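Local atomic coordinates of outer membrane protein (Bartonella henselae, PDB entry 2FI9), a protein that is of unknown function but forms a small alpha/beta domain of the DUF498/DUF598 family. Residues L83-E86 with L87-L90; V107-F110 with N111-A115. All blocks are in the same frame, centred on the assembly; numbering follows the deposited sequence.

Interaction 1: L83-E86 with L87-L90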
# COMPACT_ATOMS: atom_id res chain seq x y z
N LEU A 83 -4.22 -12.75 1.09
CA LEU A 83 -2.79 -12.57 0.97
C LEU A 83 -2.17 -13.96 0.77
O LEU A 83 -2.47 -14.87 1.54
CB LEU A 83 -2.25 -11.93 2.25
CG LEU A 83 -0.81 -11.45 2.24
CD1 LEU A 83 -0.60 -10.44 1.12
CD2 LEU A 83 -0.49 -10.85 3.60
N PRO A 84 -1.37 -14.13 -0.29
CA PRO A 84 -0.75 -15.43 -0.57
C PRO A 84 0.15 -15.88 0.58
O PRO A 84 0.74 -15.04 1.27
CB PRO A 84 0.09 -15.17 -1.82
CG PRO A 84 -0.45 -13.91 -2.43
CD PRO A 84 -1.02 -13.11 -1.31
N GLU A 85 0.24 -17.18 0.76
CA GLU A 85 1.00 -17.82 1.84
C GLU A 85 2.44 -17.29 1.95
O GLU A 85 2.92 -16.96 3.03
CB GLU A 85 0.97 -19.34 1.62
CG GLU A 85 1.74 -20.18 2.63
CD GLU A 85 1.57 -21.67 2.41
OE1 GLU A 85 0.86 -22.08 1.46
OE2 GLU A 85 2.15 -22.46 3.18
N GLU A 86 3.12 -17.22 0.81
CA GLU A 86 4.50 -16.75 0.71
C GLU A 86 4.68 -15.34 1.29
O GLU A 86 5.66 -15.08 1.99
CB GLU A 86 4.93 -16.77 -0.76
CG GLU A 86 4.97 -18.16 -1.39
CD GLU A 86 3.61 -18.69 -1.89
OE1 GLU A 86 2.52 -18.10 -1.66
OE2 GLU A 86 3.63 -19.76 -2.54
N LEU A 87 3.73 -14.46 1.02
CA LEU A 87 3.78 -13.09 1.51
C LEU A 87 3.45 -13.00 2.99
O LEU A 87 4.01 -12.17 3.70
CB LEU A 87 2.82 -12.21 0.70
CG LEU A 87 3.40 -11.66 -0.61
CD1 LEU A 87 3.63 -12.70 -1.68
CD2 LEU A 87 2.50 -10.54 -1.15
N ARG A 88 2.53 -13.84 3.45
CA ARG A 88 2.17 -13.88 4.87
C ARG A 88 3.39 -14.24 5.71
O ARG A 88 3.65 -13.58 6.72
CB ARG A 88 1.01 -14.87 5.12
CG ARG A 88 -0.31 -14.45 4.43
CD ARG A 88 -1.52 -15.22 4.92
NE ARG A 88 -1.34 -16.67 4.91
CZ ARG A 88 -1.84 -17.49 3.99
NH1 ARG A 88 -2.58 -17.02 2.98
NH2 ARG A 88 -1.62 -18.81 4.08
N VAL A 89 4.14 -15.25 5.27
CA VAL A 89 5.41 -15.64 5.90
C VAL A 89 6.44 -14.49 5.94
O VAL A 89 6.96 -14.17 7.00
CB VAL A 89 6.02 -16.89 5.21
CG1 VAL A 89 7.38 -17.25 5.81
CG2 VAL A 89 5.06 -18.07 5.37
N LEU A 90 6.74 -13.91 4.78
CA LEU A 90 7.72 -12.80 4.71
C LEU A 90 7.35 -11.64 5.63
O LEU A 90 8.21 -11.11 6.36
CB LEU A 90 7.84 -12.31 3.27
CG LEU A 90 8.45 -13.27 2.25
CD1 LEU A 90 8.05 -12.84 0.84
CD2 LEU A 90 9.95 -13.34 2.39

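Interaction 2: V107-F110 with N111-A115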
# COMPACT_ATOMS: atom_id res chain seq x y z
N VAL A 107 -7.32 2.81 1.06
CA VAL A 107 -7.05 4.25 1.01
C VAL A 107 -7.62 4.95 2.25
O VAL A 107 -6.91 5.72 2.92
CB VAL A 107 -7.65 4.93 -0.27
CG1 VAL A 107 -7.69 6.47 -0.13
CG2 VAL A 107 -6.88 4.48 -1.53
N ARG A 108 -8.89 4.67 2.57
CA ARG A 108 -9.57 5.36 3.65
C ARG A 108 -8.94 5.03 4.99
O ARG A 108 -8.77 5.93 5.81
CB ARG A 108 -11.06 5.01 3.66
CG ARG A 108 -11.82 5.63 2.50
CD ARG A 108 -13.30 5.33 2.58
NE ARG A 108 -13.62 3.91 2.39
CZ ARG A 108 -13.92 3.36 1.21
NH1 ARG A 108 -13.94 4.09 0.10
NH2 ARG A 108 -14.21 2.07 1.14
N THR A 109 -8.56 3.77 5.16
CA THR A 109 -7.93 3.28 6.38
C THR A 109 -6.51 3.81 6.52
O THR A 109 -6.11 4.22 7.61
CB THR A 109 -7.88 1.72 6.45
OG1 THR A 109 -9.20 1.18 6.30
CG2 THR A 109 -7.34 1.26 7.79
N PHE A 110 -5.74 3.78 5.42
CA PHE A 110 -4.41 4.40 5.39
C PHE A 110 -4.45 5.87 5.84
O PHE A 110 -3.65 6.29 6.67
CB PHE A 110 -3.78 4.32 4.00
CG PHE A 110 -2.45 5.03 3.91
CD1 PHE A 110 -1.31 4.45 4.46
CD2 PHE A 110 -2.34 6.28 3.29
CE1 PHE A 110 -0.07 5.10 4.39
CE2 PHE A 110 -1.08 6.95 3.21
CZ PHE A 110 0.04 6.36 3.76
N ASN A 111 -5.38 6.64 5.27
CA ASN A 111 -5.48 8.06 5.59
C ASN A 111 -5.71 8.27 7.08
O ASN A 111 -5.05 9.12 7.69
CB ASN A 111 -6.59 8.73 4.77
CG ASN A 111 -6.20 8.91 3.31
OD1 ASN A 111 -5.05 8.72 2.93
ND2 ASN A 111 -7.17 9.31 2.50
N VAL A 112 -6.61 7.48 7.65
CA VAL A 112 -6.98 7.61 9.05
C VAL A 112 -5.78 7.28 9.95
O VAL A 112 -5.42 8.08 10.82
CB VAL A 112 -8.22 6.72 9.40
CG1 VAL A 112 -8.31 6.49 10.91
CG2 VAL A 112 -9.50 7.38 8.87
N LEU A 113 -5.15 6.14 9.70
CA LEU A 113 -3.99 5.72 10.48
C LEU A 113 -2.80 6.66 10.32
O LEU A 113 -2.05 6.92 11.29
CB LEU A 113 -3.58 4.29 10.13
CG LEU A 113 -4.58 3.18 10.47
CD1 LEU A 113 -4.06 1.89 9.91
CD2 LEU A 113 -4.77 3.08 11.98
N LEU A 114 -2.61 7.18 9.11
CA LEU A 114 -1.57 8.18 8.86
C LEU A 114 -1.78 9.44 9.72
O LEU A 114 -0.83 9.95 10.35
CB LEU A 114 -1.51 8.54 7.37
CG LEU A 114 -0.37 9.50 7.01
CD1 LEU A 114 0.99 8.85 7.27
CD2 LEU A 114 -0.52 9.94 5.57
N ALA A 115 -3.02 9.92 9.77
CA ALA A 115 -3.40 11.07 10.58
C ALA A 115 -3.17 10.84 12.08
O ALA A 115 -2.95 11.79 12.84
CB ALA A 115 -4.86 11.44 10.32

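Interaction 1: L83-E86 with L87-L90
The guanidinium of Arg88 lies flat over the backbone of Glu85, whose CA sits 3.5 Å above the centre of one face. At its edge, Arg88 NH1 donates to Leu83 O at 2.6 Å, a bent bond (131° at the hydrogen) whose acceptor is tilted 25° out of the guanidinium plane. A bend at chi3 (-50°) folds the arginine back over the start of the helix. The Glu85 carboxylate lies nearly parallel to the guanidinium, yet Glu85 OE1 is 4.9 Å from Arg88 NH2, so the charged atoms are not in contact. Pro84 is the N-cap residue of helix 85-93, and Pro84 O accepts Arg88 N at 3.1 Å and, weakly, Leu87 N. On the buried side the leucines meet at about a right angle, Leu83 CD1 touching Leu87 CD2 at 3.8 Å, while Leu83 CD2 packs against Arg88 CG at 3.7 Å. Leu83 also rests on Ser98 and Thr100 of strand 97-101, anchoring the helix start to the sheet. Arg82 brings a second positive charge close to Arg88 NH1, so the Leu83 carbonyl and the nearby Glu85 carboxylate probably help to offset the like charges at this helix end.

Interaction 2: V107-F110 with N111-A115
Leu114 N donates to the carbonyl of Phe110, with 2.8 Å between Leu114 N and Phe110 O, and the N-H points fairly straight at the acceptor (159°). The two side chains run side by side in the same direction, both with CG anti to the backbone nitrogen (chi1 176° for Phe110). With the residues one helical turn apart, Leu114 CB lies over one face of the phenyl ring, and Leu114 CD2 touches Phe110 CE2 at 3.9 Å. Helix 103-115 connects strand 97-101 to the parallel strand 120-124 in a beta-alpha-beta crossover; Phe110 faces the sheet, touching Leu73, Val120 and Ala122, while Leu114 lies against Arg15. The Asn111 side chain runs across that of Phe110 at about a right angle, with 57° between amide and ring planes and Asn111 OD1 3.7 Å from Phe110 CD2. That oxygen accepts a hydrogen bond from Ile18 N, tying the helix to strand 18-22, while Asn111 ND2 passes 3.9 Å from Val107 CG1. Backbone bonds of the same helical spacing join Asn111 N to Val107 O, Val112 N to Arg108 O and Leu113 N to Thr109 O. Thr109 CG2 lies 4.0 Å from Leu113 CD1, and Thr109 OG1 is hydrogen-bonded to Ala105 O.

Interactions 1 and 2 do not touch: their centres are 23 Å apart and their nearest atoms about 15 Å. They follow one another along the chain and are related through the mixed sheet. Interaction 1 starts helix 85-93, which leads from strand 71-75 into strand 97-101, whereas interaction 2 occupies the later part of helix 103-115, which leaves that strand and returns to strand 120-124. Interaction 1 is anchored on strand 97-101 through Leu83, and interaction 2 on strands 71-75 and 120-124 and, separately, on strand 18-22 of the small antiparallel sheet. Strand 71-75 lies between strands 97-101 and 120-124, so helix 103-115 crosses over it.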